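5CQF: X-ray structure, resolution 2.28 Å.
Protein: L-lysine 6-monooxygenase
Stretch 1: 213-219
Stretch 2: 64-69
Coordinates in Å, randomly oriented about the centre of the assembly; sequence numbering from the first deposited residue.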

ATOM      1  N   GLY A 213     -21.317  11.863  -3.342  1.00 37.58           N
ATOM      2  CA  GLY A 213     -21.053  10.549  -2.762  1.00 37.40           C
ATOM      3  C   GLY A 213     -20.551   9.490  -3.740  1.00 38.24           C
ATOM      4  O   GLY A 213     -20.251   9.767  -4.911  1.00 36.13           O
ATOM      5  N   GLN A 214     -20.498   8.252  -3.258  1.00 38.91           N
ATOM      6  CA  GLN A 214     -19.934   7.163  -4.032  1.00 38.01           C
ATOM      7  C   GLN A 214     -20.747   6.846  -5.277  1.00 37.96           C
ATOM      8  O   GLN A 214     -20.181   6.473  -6.289  1.00 41.52           O
ATOM      9  CB  GLN A 214     -19.743   5.890  -3.186  1.00 38.49           C
ATOM     10  CG  GLN A 214     -18.984   4.814  -3.957  1.00 38.75           C
ATOM     11  CD  GLN A 214     -18.282   3.790  -3.101  1.00 41.03           C
ATOM     12  OE1 GLN A 214     -17.781   4.081  -2.001  1.00 43.59           O
ATOM     13  NE2 GLN A 214     -18.206   2.575  -3.620  1.00 41.17           N
ATOM     14  N   SER A 215     -22.057   6.995  -5.228  1.00 38.02           N
ATOM     15  CA  SER A 215     -22.860   6.696  -6.403  1.00 38.85           C
ATOM     16  C   SER A 215     -22.520   7.675  -7.518  1.00 37.27           C
ATOM     17  O   SER A 215     -22.442   7.276  -8.675  1.00 35.93           O
ATOM     18  CB  SER A 215     -24.360   6.739  -6.083  1.00 40.00           C
ATOM     19  OG  SER A 215     -24.661   5.818  -5.051  1.00 43.19           O
ATOM     20  N   ALA A 216     -22.307   8.940  -7.155  1.00 35.22           N
ATOM     21  CA  ALA A 216     -21.869   9.947  -8.094  1.00 35.59           C
ATOM     22  C   ALA A 216     -20.491   9.614  -8.655  1.00 35.22           C
ATOM     23  O   ALA A 216     -20.239   9.755  -9.841  1.00 37.48           O
ATOM     24  CB  ALA A 216     -21.861  11.333  -7.464  1.00 34.70           C
ATOM     25  N   SER A 217     -19.589   9.200  -7.800  1.00 35.74           N
ATOM     26  CA  SER A 217     -18.234   8.896  -8.236  1.00 36.06           C
ATOM     27  C   SER A 217     -18.241   7.745  -9.250  1.00 36.39           C
ATOM     28  O   SER A 217     -17.684   7.842 -10.349  1.00 36.43           O
ATOM     29  CB  SER A 217     -17.394   8.545  -7.014  1.00 35.08           C
ATOM     30  OG  SER A 217     -16.049   8.421  -7.380  1.00 38.62           O
ATOM     31  N   GLU A 218     -18.923   6.670  -8.889  1.00 36.39           N
ATOM     32  CA  GLU A 218     -18.948   5.500  -9.730  1.00 39.37           C
ATOM     33  C   GLU A 218     -19.623   5.754 -11.092  1.00 37.40           C
ATOM     34  O   GLU A 218     -19.235   5.175 -12.104  1.00 36.22           O
ATOM     35  CB  GLU A 218     -19.649   4.362  -9.005  1.00 40.98           C
ATOM     36  CG  GLU A 218     -18.890   3.899  -7.785  1.00 42.22           C
ATOM     37  CD  GLU A 218     -19.589   2.749  -7.073  1.00 46.59           C
ATOM     38  OE1 GLU A 218     -20.753   2.444  -7.449  1.00 44.79           O
ATOM     39  OE2 GLU A 218     -18.968   2.143  -6.157  1.00 44.85           O
ATOM     40  N   SER A 219     -20.608   6.634 -11.105  1.00 35.71           N
ATOM     41  CA  SER A 219     -21.269   7.001 -12.341  1.00 36.20           C
ATOM     42  C   SER A 219     -20.321   7.749 -13.216  1.00 35.01           C
ATOM     43  O   SER A 219     -20.219   7.497 -14.409  1.00 35.65           O
ATOM     44  CB  SER A 219     -22.488   7.866 -12.050  1.00 37.56           C
ATOM     45  OG  SER A 219     -23.472   7.138 -11.338  1.00 37.62           O
TER
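Stretch 2 (64-69) LAGTDI

Stretch 2 meets the first turns of a helix as an irregular segment that opens with a tight turn. Gly213 holds the N-cap position, and the helix runs from Gln214 through Ser219 and beyond, with Gly213 O receiving Ser217 N at 3.0 Å and Gln214 O receiving Glu218 N at 2.9 Å. Leu64 to Thr67 form a type II beta turn, closed by Thr67 N to Leu64 O at 3.0 Å; after it the chain continues through Asp68 and Ile69 in no regular strand. As stretch 2 advances, its contacts move toward the start of the helix: Ala65 and Gly66 lie by Glu218, then Gly66, Thr67 and Asp68 by Gln214. The two backbones come nearest at Ser215 and Gly66, whose CA atoms lie 4.2 Å apart. The contact is small, 216 Å² counted over both sides, and joins parts of the chain far apart in sequence.

Gly66 lies at the centre of the contact. Its phi/psi of 71/0 suits the third position of a type II turn, and positive phi by itself favours glycine. The helix adds a second reason: Ser215 OG sits 3.4 Å from Gly66 CA, and an ideal CB on Gly66 would fall 2.3 Å from that same OG, a clash. Ser215 points its CA-to-CB bond sideways and takes the m rotamer, which leaves its hydroxyl against the bare glycine. The turn also presents a free amide, since Gly66 N donates to Glu218 OE1 at 3.2 Å with an angle of 154° at the hydrogen.

Glu218 reaches that amide with chi1 m and chi2 t, an extended side chain whose CA-to-CB bond points toward stretch 2. Its two carboxylate oxygens can be read separately. While OE1 accepts from the turn, OE2 takes a hydrogen bond from Gln214 NE2, 2.7 Å long and nearly straight at 166°. Gln214 and Glu218 are one helical turn apart, so both project from the same side of the helix, and the bond ties the ends of their side chains together.

Gln214 also points toward stretch 2 and is extended, t at both chi1 and chi2, with chi3 at -34°. Its CB rests 3.5 Å from Gly66 O, and the extended chain carries the amide on to the end of the turn and just past it, with Gln214 NE2 3.2 Å from Thr67 O and Gln214 OE1 3.6 Å from Asp68 CB. Besides reaching Glu218, Gln214 NE2 donates to water 1 at 3.2 Å, and the same water accepts from Ile69 N at 2.9 Å, extending the contact to Ile69, which makes no direct contact with stretch 1.

Thr67 turns its CA-to-CB bond away from the helix. Its m rotamer lets OG1 donate a weak hydrogen bond to Leu64 O at 2.8 Å, so the side chain serves the turn while the backbone carbonyl faces the glutamine. Asp68, with chi1 t, directs CA-to-CB sideways and finds partners for its carboxylate outside the two stretches. The rule to read here is economical: a glycine turn allows close approach, and two linked polar side chains meet its backbone.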

ATOM      1  N   LEU A  64     -25.901  -3.532  -4.750  1.00 66.42           N
ATOM      2  CA  LEU A  64     -24.628  -3.211  -4.132  1.00 67.03           C
ATOM      3  C   LEU A  64     -24.068  -1.866  -4.599  1.00 64.29           C
ATOM      4  O   LEU A  64     -23.203  -1.293  -3.928  1.00 58.14           O
ATOM      5  CB  LEU A  64     -23.620  -4.328  -4.375  1.00 69.61           C
ATOM      6  CG  LEU A  64     -23.994  -5.724  -3.849  1.00 69.77           C
ATOM      7  CD1 LEU A  64     -22.720  -6.534  -3.659  1.00 68.78           C
ATOM      8  CD2 LEU A  64     -24.777  -5.679  -2.543  1.00 68.21           C
ATOM      9  N   ALA A  65     -24.598  -1.355  -5.711  1.00 59.21           N
ATOM     10  CA  ALA A  65     -24.116  -0.123  -6.297  1.00 56.29           C
ATOM     11  C   ALA A  65     -24.108   1.020  -5.275  1.00 52.58           C
ATOM     12  O   ALA A  65     -24.941   1.067  -4.377  1.00 52.70           O
ATOM     13  CB  ALA A  65     -24.914   0.230  -7.539  1.00 55.97           C
ATOM     14  N   GLY A  66     -23.122   1.904  -5.401  1.00 50.92           N
ATOM     15  CA  GLY A  66     -22.872   2.970  -4.430  1.00 52.60           C
ATOM     16  C   GLY A  66     -22.301   2.578  -3.059  1.00 53.03           C
ATOM     17  O   GLY A  66     -22.074   3.457  -2.216  1.00 53.29           O
ATOM     18  N   THR A  67     -22.064   1.283  -2.831  1.00 50.48           N
ATOM     19  CA  THR A  67     -21.659   0.794  -1.518  1.00 50.77           C
ATOM     20  C   THR A  67     -20.143   0.589  -1.395  1.00 45.85           C
ATOM     21  O   THR A  67     -19.528  -0.037  -2.244  1.00 47.01           O
ATOM     22  CB  THR A  67     -22.404  -0.499  -1.159  1.00 51.35           C
ATOM     23  OG1 THR A  67     -23.808  -0.276  -1.347  1.00 52.66           O
ATOM     24  CG2 THR A  67     -22.126  -0.877   0.311  1.00 51.58           C
ATOM     25  N   ASP A  68     -19.565   1.133  -0.321  1.00 42.71           N
ATOM     26  CA  ASP A  68     -18.135   1.007  -0.036  1.00 41.31           C
ATOM     27  C   ASP A  68     -17.856  -0.391   0.504  1.00 41.09           C
ATOM     28  O   ASP A  68     -18.206  -0.709   1.641  1.00 41.33           O
ATOM     29  CB  ASP A  68     -17.688   2.093   0.964  1.00 41.12           C
ATOM     30  CG  ASP A  68     -16.226   2.001   1.335  1.00 40.29           C
ATOM     31  OD1 ASP A  68     -15.491   1.246   0.662  1.00 42.13           O
ATOM     32  OD2 ASP A  68     -15.794   2.691   2.307  1.00 40.82           O
ATOM     33  N   ILE A  69     -17.254  -1.224  -0.335  1.00 40.86           N
ATOM     34  CA  ILE A  69     -16.911  -2.624   0.032  1.00 41.83           C
ATOM     35  C   ILE A  69     -15.431  -2.726   0.329  1.00 39.69           C
ATOM     36  O   ILE A  69     -14.852  -3.806   0.320  1.00 39.75           O
ATOM     37  CB  ILE A  69     -17.321  -3.705  -1.051  1.00 42.63           C
ATOM     38  CG1 ILE A  69     -16.930  -3.334  -2.492  1.00 42.97           C
ATOM     39  CG2 ILE A  69     -18.819  -3.928  -1.056  1.00 42.38           C
ATOM     40  CD1 ILE A  69     -15.456  -3.293  -2.775  1.00 43.02           C
TER
HETATM   41  O   HOH W   1     -16.353   0.139  -2.715  1.00 34.46           O